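PDB 6BAF: photoreceptor-histidine kinase BphP from Stigmatella aurantiaca DW4/3-1, which binds a biliverdin-type bilin in its chromophore-binding domain and probably senses red and far-red light to control a histidine kinase. Local coordinates for residues A[210-215]-A[252-257]; A[155-160]-A[274-279]; A[56-61]-A[83-88]. All blocks are in the same frame, centred on the assembly; numbering follows the deposited sequence.

Interactions 1 and 2 belong to the antiparallel sheet of the GAF domain, interaction 3 to the PAS domain, about 32 and 36 Å from them, centre to centre. The first two touch through strands 255-263 and 266-275, where Gln254 and Ala255 probably exchange backbone hydrogen bonds with Gln275. All three are largely buried, but interactions 1 and 2 border the bilin pocket, about 13 and 16 Å from the chain centre, while interaction 3 lies farthest out, at about 26 Å. In interaction 1 an amide ties a loop down and a serine reaches the bilin; in interaction 2 a carboxylate gathers hydrogen bonds beside a beta bulge. Interaction 3 relies more on aromatic and aliphatic packing, with a charged pair toward one end.

Interaction 1. Residues A[210-215]-A[252-257]; sequences IPTIDY and GVQASM. With BLR (3-[5-[(Z)-(4-ethenyl-3-methyl-5-oxidanylidene-pyrrol-2-ylidene)methyl]-2-[[5-[(Z)-(3-ethenyl-4-methyl-5-oxidanylidene-pyrrol-2-ylidene)methyl]-3-(3-hydroxy-3-oxopropyl)-4-methyl-1H-pyrrol-2-yl]methyl]-4-methyl-1H-pyrrol-3-yl]propanoic acid), chain B.
Ile210 and Ser256 form an antiparallel hydrogen-bonded pair in the GAF-domain sheet, joining the end of strand 207-210 to the start of strand 255-263. Ile210 N reaches Ser256 O at 2.8 Å, and Ser256 N returns a bond to Ile210 O. Past this pair the 210-215 segment leaves the sheet, and Ile213 N binds Gln254 O from above the carbonyl plane. Ala255 fits its CB against Pro211 O.

Gln254 does the most side-chain work, described here for one of its two modelled conformers. CB packs on Gly278 O; CG lies anti to the backbone N (chi1 -174°), and a bend at chi2 swings the amide back over the 212-214 turn. CD and OE1 lie beside Asp214 OD2, while Gln254 NE2 makes both polar contacts: one N-H goes to Thr212 OG1 at 3.1 Å, the other to Asp214 OD2 at 3.0 Å. Both oxygens sit almost in the amide plane, yet OD2 is approached from above its carboxylate. Thr212 OG1 also accepts from Asp214 N, closing an ST turn. A valine in place of Thr212 would probably leave Asp214 N without its side-chain mate and, in this conformer, cost Gln254 NE2 one of two acceptors. Ile213 sets CG2 against Gln254 O, brings CD1 to 3.2 Å from Val253 O and also packs on Leu248 of helix 242-251.

At the strand end the contact becomes chromophore pocket. Ile210 CD1 approaches the bilin propionate, and Ser256 OG, whose second partner is Cys273 O, is hydrogen-bonded to bilin O2A at 2.8 Å.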
loop_
_atom_site.group_PDB
_atom_site.type_symbol
_atom_site.label_atom_id
_atom_site.label_comp_id
_atom_site.label_asym_id
_atom_site.label_seq_id
_atom_site.Cartn_x
_atom_site.Cartn_y
_atom_site.Cartn_z
ATOM N N ILE A 210 -2.329 10.911 19.803
ATOM C CA ILE A 210 -2.189 11.016 21.254
ATOM C C ILE A 210 -2.732 9.715 21.837
ATOM O O ILE A 210 -3.941 9.614 22.072
ATOM C CB ILE A 210 -2.953 12.236 21.784
ATOM C CG1 ILE A 210 -2.552 13.477 20.998
ATOM C CG2 ILE A 210 -2.767 12.405 23.323
ATOM C CD1 ILE A 210 -3.536 14.634 21.148
ATOM N N PRO A 211 -1.907 8.687 22.045
ATOM C CA PRO A 211 -2.465 7.375 22.439
ATOM C C PRO A 211 -2.984 7.335 23.862
ATOM O O PRO A 211 -3.783 6.446 24.172
ATOM C CB PRO A 211 -1.291 6.403 22.243
ATOM C CG PRO A 211 -0.052 7.276 22.151
ATOM C CD PRO A 211 -0.479 8.626 21.683
ATOM N N THR A 212 -2.525 8.227 24.743
ATOM C CA THR A 212 -3.165 8.473 26.030
ATOM C C THR A 212 -2.990 9.942 26.395
ATOM O O THR A 212 -1.883 10.493 26.269
ATOM C CB THR A 212 -2.607 7.591 27.144
ATOM O OG1 THR A 212 -3.271 7.952 28.354
ATOM C CG2 THR A 212 -1.095 7.771 27.335
ATOM N N ILE A 213 -4.079 10.591 26.817
ATOM C CA ILE A 213 -3.933 11.978 27.236
ATOM C C ILE A 213 -3.300 12.126 28.610
ATOM O O ILE A 213 -2.989 13.249 28.991
ATOM C CB ILE A 213 -5.260 12.750 27.260
ATOM C CG1 ILE A 213 -6.098 12.298 28.460
ATOM C CG2 ILE A 213 -5.962 12.629 25.905
ATOM C CD1 ILE A 213 -7.368 13.145 28.657
ATOM N N ASP A 214 -3.063 11.030 29.347
ATOM C CA ASP A 214 -2.427 11.049 30.675
ATOM C C ASP A 214 -1.004 10.538 30.539
ATOM O O ASP A 214 -0.756 9.325 30.545
ATOM C CB ASP A 214 -3.193 10.189 31.674
ATOM C CG ASP A 214 -4.581 10.734 31.941
ATOM O OD1 ASP A 214 -4.697 11.976 32.123
ATOM O OD2 ASP A 214 -5.550 9.929 31.929
ATOM N N TYR A 215 -0.069 11.456 30.399
ATOM C CA TYR A 215 1.318 11.056 30.267
ATOM C C TYR A 215 2.162 12.134 30.915
ATOM O O TYR A 215 1.761 13.300 30.992
ATOM C CB TYR A 215 1.713 10.855 28.790
ATOM C CG TYR A 215 1.670 12.116 27.923
ATOM C CD1 TYR A 215 2.792 12.945 27.810
ATOM C CD2 TYR A 215 0.532 12.452 27.199
ATOM C CE1 TYR A 215 2.769 14.104 27.014
ATOM C CE2 TYR A 215 0.490 13.596 26.393
ATOM C CZ TYR A 215 1.622 14.416 26.318
ATOM O OH TYR A 215 1.608 15.518 25.531
ATOM N N GLY A 252 -14.287 14.043 27.935
ATOM C CA GLY A 252 -14.314 12.629 28.253
ATOM C C GLY A 252 -13.544 11.709 27.326
ATOM O O GLY A 252 -13.887 10.529 27.237
ATOM N N VAL A 253 -12.497 12.205 26.651
ATOM C CA VAL A 253 -11.747 11.460 25.635
ATOM C C VAL A 253 -10.409 11.070 26.226
ATOM O O VAL A 253 -9.727 11.919 26.803
ATOM C CB VAL A 253 -11.567 12.303 24.363
ATOM C CG1 VAL A 253 -10.493 11.709 23.458
ATOM C CG2 VAL A 253 -12.899 12.400 23.626
ATOM N N GLN A 254 -10.025 9.791 26.105
ATOM C CA GLN A 254 -8.778 9.285 26.675
ATOM C C GLN A 254 -7.642 9.185 25.661
ATOM O O GLN A 254 -6.474 9.031 26.059
ATOM C CB GLN A 254 -9.002 7.895 27.292
ATOM C CG GLN A 254 -7.800 7.343 28.039
ATOM C CD GLN A 254 -7.436 8.183 29.251
ATOM O OE1 GLN A 254 -8.306 8.572 30.023
ATOM N NE2 GLN A 254 -6.152 8.489 29.406
ATOM N N ALA A 255 -7.945 9.254 24.368
ATOM C CA ALA A 255 -6.942 9.095 23.330
ATOM C C ALA A 255 -7.527 9.635 22.040
ATOM O O ALA A 255 -8.751 9.678 21.863
ATOM C CB ALA A 255 -6.494 7.622 23.184
ATOM N N SER A 256 -6.645 10.041 21.129
ATOM C CA SER A 256 -7.079 10.754 19.932
ATOM C C SER A 256 -6.119 10.475 18.785
ATOM O O SER A 256 -4.937 10.227 19.013
ATOM C CB SER A 256 -7.084 12.262 20.184
ATOM O OG SER A 256 -7.783 12.903 19.160
ATOM N N MET A 257 -6.611 10.596 17.556
ATOM C CA MET A 257 -5.758 10.603 16.376
ATOM C C MET A 257 -6.484 11.408 15.320
ATOM O O MET A 257 -7.698 11.260 15.180
ATOM C CB MET A 257 -5.471 9.163 15.871
ATOM C CG MET A 257 -4.621 9.094 14.588
ATOM S SD MET A 257 -4.346 7.384 13.919
ATOM C CE MET A 257 -5.940 7.109 13.133
HETATM C CHA BLR B . -5.959 20.661 18.515
HETATM N NA BLR B . -8.476 20.405 18.644
HETATM C C1A BLR B . -7.275 19.995 18.210
HETATM C C2A BLR B . -7.408 18.851 17.417
HETATM C C3A BLR B . -8.723 18.565 17.340
HETATM C C4A BLR B . -9.377 19.530 18.121
HETATM C CMA BLR B . -9.332 17.384 16.527
HETATM C CAA BLR B . -6.246 18.107 16.755
HETATM C CBA BLR B . -5.523 17.134 17.723
HETATM C CGA BLR B . -6.322 15.838 17.933
HETATM O O1A BLR B . -6.566 15.138 16.908
HETATM O O2A BLR B . -6.745 15.457 19.091
HETATM C CHB BLR B . -10.852 19.732 18.394
HETATM N NB BLR B . -11.606 17.351 18.722
HETATM C C1B BLR B . -11.777 18.815 18.385
HETATM C C2B BLR B . -13.215 19.013 18.080
HETATM C C3B BLR B . -13.922 17.802 18.186
HETATM C C4B BLR B . -12.987 16.712 18.580
HETATM C CMB BLR B . -13.878 20.335 17.678
HETATM O OB BLR B . -13.224 15.573 18.777
HETATM C CAB BLR B . -15.427 17.695 17.890
HETATM C CBB BLR B . -16.046 16.537 17.855
HETATM N NC BLR B . -8.795 24.006 21.867
HETATM C C1C BLR B . -9.997 24.666 22.518
HETATM C C2C BLR B . -9.507 25.985 23.018
HETATM C C3C BLR B . -8.136 26.188 22.711
HETATM C C4C BLR B . -7.631 24.975 21.994
HETATM C CMC BLR B . -10.415 26.964 23.731
HETATM O OC BLR B . -11.090 24.226 22.628
HETATM C CAC BLR B . -7.300 27.431 23.071
HETATM C CBC BLR B . -7.694 28.673 22.739
HETATM C CHD BLR B . -6.418 24.799 21.568
HETATM N ND BLR B . -6.765 22.607 20.021
HETATM C C1D BLR B . -5.965 23.657 20.692
HETATM C C2D BLR B . -4.548 23.482 20.421
HETATM C C3D BLR B . -4.428 22.327 19.540
HETATM C C4D BLR B . -5.793 21.758 19.248
HETATM C CMD BLR B . -3.424 24.381 20.953
HETATM C CAD BLR B . -3.133 21.755 19.004
HETATM C CBD BLR B . -2.727 20.580 19.879
HETATM C CGD BLR B . -1.364 20.237 19.307
HETATM O O1D BLR B . -1.278 19.853 18.092
HETATM O O2D BLR B . -0.338 20.432 20.028
#

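Interaction 2. Residues A[155-160]-A[274-279]; sequences GFDRAI and TQVSGT
Asp157 and Arg158 both face Thr274 across neighbouring antiparallel strands of the GAF sheet, a classic beta bulge at the start of strand 158-164 and the end of strand 266-275. Arg158 N donates to Thr274 O, Thr274 N returns to Arg158 O, and the extra residue, Asp157, turns its N to Gln275 OE1 at 2.8 Å instead.

The tight part lies round the Asp157 carboxylate. Three donors meet Asp157 OD2: Ser277 OG at 2.7 Å on the syn lone pair, Val276 N at 2.9 Å on the anti one, and Ser277 N between them, close to the C-O axis. With CG set beside its own backbone N (chi1 -71°), the carboxylate fits into the turn that follows the strand, so one oxygen collects the backbone N-H groups of Val276 and Ser277. The Gln275 amide stacks on it, the planes only 6° apart, and Gln275 CD lies 3.3 Å from Asp157 OD2. This many donors on one oxygen would be expected to favour the charged carboxylate. Phe156 brings CD1 against the Thr274 carbonyl carbon and packs on Met257 and Cys273.

Toward Arg158 the fit is looser and a water sits in it. Thr274, a bilin-pocket residue, turns OG1 to Arg158 (chi1 46°), placing it at the guanidinium edge, near the plane. Arg158 NE donates to Thr274 OG1 at 3.2 Å, NH1 adds only a weak bond, and NH2 turns away to Asp182 O. The water, also at the guanidinium edge, bonds weakly to Arg158 O and lies 2.6 Å from Thr274 OG1.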
loop_
_atom_site.group_PDB
_atom_site.type_symbol
_atom_site.label_atom_id
_atom_site.label_comp_id
_atom_site.label_asym_id
_atom_site.label_seq_id
_atom_site.Cartn_x
_atom_site.Cartn_y
_atom_site.Cartn_z
ATOM N N GLY A 155 -9.811 0.581 15.521
ATOM C CA GLY A 155 -10.517 0.262 16.746
ATOM C C GLY A 155 -10.941 1.458 17.583
ATOM O O GLY A 155 -11.360 1.277 18.728
ATOM N N PHE A 156 -10.845 2.673 17.060
ATOM C CA PHE A 156 -11.276 3.833 17.829
ATOM C C PHE A 156 -12.794 3.817 18.077
ATOM O O PHE A 156 -13.583 3.443 17.204
ATOM C CB PHE A 156 -10.867 5.111 17.082
ATOM C CG PHE A 156 -9.526 5.687 17.521
ATOM C CD1 PHE A 156 -9.393 6.317 18.762
ATOM C CD2 PHE A 156 -8.409 5.638 16.670
ATOM C CE1 PHE A 156 -8.155 6.912 19.173
ATOM C CE2 PHE A 156 -7.173 6.220 17.055
ATOM C CZ PHE A 156 -7.049 6.850 18.321
ATOM N N ASP A 157 -13.200 4.285 19.260
ATOM C CA ASP A 157 -14.623 4.416 19.580
ATOM C C ASP A 157 -15.362 5.321 18.623
ATOM O O ASP A 157 -16.557 5.109 18.388
ATOM C CB ASP A 157 -14.816 4.960 20.999
ATOM C CG ASP A 157 -14.441 3.955 22.038
ATOM O OD1 ASP A 157 -14.694 2.771 21.765
ATOM O OD2 ASP A 157 -13.867 4.307 23.105
ATOM N N ARG A 158 -14.710 6.359 18.089
ATOM C CA ARG A 158 -15.403 7.285 17.213
ATOM C C ARG A 158 -14.448 7.773 16.141
ATOM O O ARG A 158 -13.288 8.057 16.430
ATOM C CB ARG A 158 -15.982 8.475 18.025
ATOM C CG ARG A 158 -16.710 9.592 17.201
ATOM C CD ARG A 158 -17.561 10.586 18.154
ATOM N NE ARG A 158 -16.753 10.859 19.316
ATOM C CZ ARG A 158 -17.132 10.799 20.579
ATOM N NH1 ARG A 158 -16.210 11.042 21.496
ATOM N NH2 ARG A 158 -18.394 10.554 20.926
ATOM N N ALA A 159 -14.938 7.919 14.917
ATOM C CA ALA A 159 -14.180 8.532 13.843
ATOM C C ALA A 159 -15.134 9.450 13.114
ATOM O O ALA A 159 -16.233 9.023 12.749
ATOM C CB ALA A 159 -13.590 7.493 12.859
ATOM N N ILE A 160 -14.727 10.706 12.888
ATOM C CA ILE A 160 -15.569 11.662 12.192
ATOM C C ILE A 160 -14.782 12.273 11.052
ATOM O O ILE A 160 -13.547 12.234 11.028
ATOM C CB ILE A 160 -16.096 12.767 13.143
ATOM C CG1 ILE A 160 -14.918 13.604 13.701
ATOM C CG2 ILE A 160 -16.882 12.124 14.290
ATOM C CD1 ILE A 160 -15.348 15.010 14.297
ATOM N N THR A 274 -11.419 9.391 18.205
ATOM C CA THR A 274 -11.363 9.584 19.645
ATOM C C THR A 274 -11.757 8.291 20.331
ATOM O O THR A 274 -12.580 7.513 19.829
ATOM C CB THR A 274 -12.283 10.753 20.101
ATOM O OG1 THR A 274 -13.560 10.628 19.474
ATOM C CG2 THR A 274 -11.698 12.120 19.661
ATOM N N GLN A 275 -11.141 8.065 21.473
ATOM C CA GLN A 275 -11.397 6.914 22.318
ATOM C C GLN A 275 -12.014 7.435 23.602
ATOM O O GLN A 275 -11.425 8.307 24.247
ATOM C CB GLN A 275 -10.100 6.179 22.632
ATOM C CG GLN A 275 -10.310 4.826 23.275
ATOM C CD GLN A 275 -10.757 3.762 22.272
ATOM O OE1 GLN A 275 -11.154 4.054 21.133
ATOM N NE2 GLN A 275 -10.660 2.521 22.684
ATOM N N VAL A 276 -13.200 6.944 23.956
ATOM C CA VAL A 276 -13.765 7.302 25.253
ATOM C C VAL A 276 -13.291 6.313 26.309
ATOM O O VAL A 276 -13.117 6.689 27.469
ATOM C CB VAL A 276 -15.304 7.383 25.179
ATOM C CG1 VAL A 276 -15.730 8.224 23.982
ATOM C CG2 VAL A 276 -15.890 6.040 25.023
ATOM N N SER A 277 -13.008 5.078 25.884
ATOM C CA SER A 277 -12.566 3.927 26.667
ATOM C C SER A 277 -11.277 4.187 27.411
ATOM O O SER A 277 -11.250 4.900 28.411
ATOM C CB SER A 277 -12.321 2.703 25.751
ATOM O OG SER A 277 -13.459 2.350 24.951
ATOM N N GLY A 278 -10.213 3.561 26.945
ATOM C CA GLY A 278 -8.902 3.700 27.545
ATOM C C GLY A 278 -7.962 4.201 26.465
ATOM O O GLY A 278 -8.345 5.096 25.697
ATOM N N THR A 279 -6.777 3.600 26.351
ATOM C CA THR A 279 -5.742 4.085 25.453
ATOM C C THR A 279 -5.921 3.552 24.030
ATOM O O THR A 279 -6.720 2.655 23.767
ATOM C CB THR A 279 -4.370 3.667 25.958
ATOM O OG1 THR A 279 -4.281 2.242 25.883
ATOM C CG2 THR A 279 -4.168 4.145 27.370
HETATM O O HOH W 1 -13.806 11.447 17.066
#

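Interaction 3. Residues A[56-61]-A[83-88]; sequences FIEPSV and VWRVDG
Ile57 and Trp84 form a single backbone bridge, with Arg85 N bonded to Phe56 O at 2.9 Å and Glu58 N to Val83 O at 3.0 Å.

Phe56 meets the Trp84 indole over one face: CB stands above the six-membered ring, 3.3 Å from its centroid, a close CH-pi contact. The phenyl ring follows in a nearly parallel plane, 18° off, but slid so far that the rings barely overlap. Ile57, its chain bent at chi2 (-54°), brings CD1 round to the five-membered part of the indole, 3.8 Å from Trp84 NE1, a buried nitrogen with no polar partner in the model. Val61 and Val83 meet through their CG2 methyls.

At the other end Glu58 lays CG over the centre of the Arg85 guanidinium, 3.3 Å from CZ. Its OE1 is 3.5 Å from Arg85 NH1 but well out of the guanidinium plane, a purely electrostatic salt bridge; Arg85 NE pairs with Asp90. The same carboxylate caps the following helix, accepting weakly from Ser60 N and Val61 N.

In the PAS domain this contact joins the lead-in to helix 59-69 with strand 80-85, an outermost strand of its antiparallel sheet. Leu48 of helix 45-48 covers Phe56 and Trp84, while Val83 rests on Phe92 of the adjoining strand 90-100.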
loop_
_atom_site.group_PDB
_atom_site.type_symbol
_atom_site.label_atom_id
_atom_site.label_comp_id
_atom_site.label_asym_id
_atom_site.label_seq_id
_atom_site.Cartn_x
_atom_site.Cartn_y
_atom_site.Cartn_z
ATOM N N PHE A 56 25.437 2.045 19.800
ATOM C CA PHE A 56 24.294 1.393 20.431
ATOM C C PHE A 56 23.557 0.418 19.501
ATOM O O PHE A 56 22.580 -0.206 19.926
ATOM C CB PHE A 56 23.302 2.451 20.929
ATOM C CG PHE A 56 23.918 3.499 21.827
ATOM C CD1 PHE A 56 24.065 3.264 23.204
ATOM C CD2 PHE A 56 24.324 4.736 21.309
ATOM C CE1 PHE A 56 24.616 4.236 24.037
ATOM C CE2 PHE A 56 24.887 5.722 22.147
ATOM C CZ PHE A 56 25.035 5.473 23.505
ATOM N N ILE A 57 23.969 0.303 18.244
ATOM C CA ILE A 57 23.248 -0.463 17.237
ATOM C C ILE A 57 23.897 -1.842 17.100
ATOM O O ILE A 57 25.122 -1.948 16.966
ATOM C CB ILE A 57 23.246 0.276 15.883
ATOM C CG1 ILE A 57 22.735 1.727 16.048
ATOM C CG2 ILE A 57 22.444 -0.506 14.801
ATOM C CD1 ILE A 57 21.376 1.855 16.714
ATOM N N GLU A 58 23.079 -2.890 17.119
ATOM C CA GLU A 58 23.541 -4.227 16.779
ATOM C C GLU A 58 24.357 -4.190 15.479
ATOM O O GLU A 58 23.874 -3.661 14.469
ATOM C CB GLU A 58 22.323 -5.147 16.643
ATOM C CG GLU A 58 22.594 -6.652 16.638
ATOM C CD GLU A 58 23.219 -7.144 15.345
ATOM O OE1 GLU A 58 24.355 -7.675 15.398
ATOM O OE2 GLU A 58 22.580 -6.991 14.273
ATOM N N PRO A 59 25.583 -4.745 15.462
ATOM C CA PRO A 59 26.521 -4.460 14.353
ATOM C C PRO A 59 26.060 -4.851 12.960
ATOM O O PRO A 59 26.497 -4.216 11.991
ATOM C CB PRO A 59 27.777 -5.240 14.761
ATOM C CG PRO A 59 27.740 -5.214 16.250
ATOM C CD PRO A 59 26.272 -5.389 16.600
ATOM N N SER A 60 25.205 -5.862 12.799
ATOM C CA SER A 60 24.791 -6.230 11.444
ATOM C C SER A 60 23.706 -5.312 10.878
ATOM O O SER A 60 23.534 -5.253 9.654
ATOM C CB SER A 60 24.309 -7.686 11.417
ATOM O OG SER A 60 23.071 -7.825 12.087
ATOM N N VAL A 61 22.954 -4.627 11.747
ATOM C CA VAL A 61 21.991 -3.594 11.363
ATOM C C VAL A 61 22.637 -2.228 11.146
ATOM O O VAL A 61 22.028 -1.348 10.518
ATOM C CB VAL A 61 20.934 -3.605 12.486
ATOM C CG1 VAL A 61 20.033 -2.350 12.492
ATOM C CG2 VAL A 61 20.102 -4.849 12.364
ATOM N N VAL A 83 17.818 -1.739 15.730
ATOM C CA VAL A 83 17.982 -2.780 16.737
ATOM C C VAL A 83 18.975 -2.257 17.767
ATOM O O VAL A 83 20.161 -2.090 17.466
ATOM C CB VAL A 83 18.450 -4.103 16.119
ATOM C CG1 VAL A 83 18.648 -5.162 17.198
ATOM C CG2 VAL A 83 17.438 -4.558 15.026
ATOM N N TRP A 84 18.496 -1.989 18.969
ATOM C CA TRP A 84 19.316 -1.405 20.026
ATOM C C TRP A 84 19.935 -2.481 20.905
ATOM O O TRP A 84 19.240 -3.085 21.729
ATOM C CB TRP A 84 18.479 -0.465 20.882
ATOM C CG TRP A 84 18.773 0.893 20.515
ATOM C CD1 TRP A 84 18.367 1.533 19.377
ATOM C CD2 TRP A 84 19.518 1.835 21.240
ATOM N NE1 TRP A 84 18.833 2.820 19.345
ATOM C CE2 TRP A 84 19.529 3.044 20.476
ATOM C CE3 TRP A 84 20.156 1.802 22.453
ATOM C CZ2 TRP A 84 20.159 4.192 20.887
ATOM C CZ3 TRP A 84 20.780 2.945 22.852
ATOM C CH2 TRP A 84 20.775 4.129 22.068
ATOM N N ARG A 85 21.249 -2.665 20.783
ATOM C CA ARG A 85 22.003 -3.587 21.634
ATOM C C ARG A 85 22.514 -2.823 22.847
ATOM O O ARG A 85 23.446 -2.024 22.741
ATOM C CB ARG A 85 23.168 -4.211 20.867
ATOM C CG ARG A 85 23.862 -5.371 21.607
ATOM C CD ARG A 85 24.529 -6.295 20.625
ATOM N NE ARG A 85 23.546 -7.263 20.148
ATOM C CZ ARG A 85 23.795 -8.242 19.273
ATOM N NH1 ARG A 85 25.010 -8.373 18.734
ATOM N NH2 ARG A 85 22.809 -9.065 18.909
ATOM N N VAL A 86 21.925 -3.072 24.007
ATOM C CA VAL A 86 22.328 -2.310 25.181
ATOM C C VAL A 86 23.209 -3.165 26.089
ATOM O O VAL A 86 24.395 -2.848 26.271
ATOM C CB VAL A 86 21.111 -1.719 25.925
ATOM C CG1 VAL A 86 19.998 -2.776 26.132
ATOM C CG2 VAL A 86 21.545 -1.088 27.230
ATOM N N ASP A 87 22.690 -4.257 26.650
ATOM C CA ASP A 87 23.602 -4.979 27.544
ATOM C C ASP A 87 23.632 -6.519 27.586
ATOM O O ASP A 87 23.868 -7.067 28.656
ATOM C CB ASP A 87 23.366 -4.477 28.981
ATOM C CG ASP A 87 24.676 -4.145 29.713
ATOM O OD1 ASP A 87 24.640 -3.317 30.659
ATOM O OD2 ASP A 87 25.737 -4.697 29.325
ATOM N N GLY A 88 23.429 -7.246 26.489
ATOM C CA GLY A 88 22.919 -6.796 25.206
ATOM C C GLY A 88 22.629 -8.117 24.537
ATOM O O GLY A 88 23.554 -8.638 23.912
#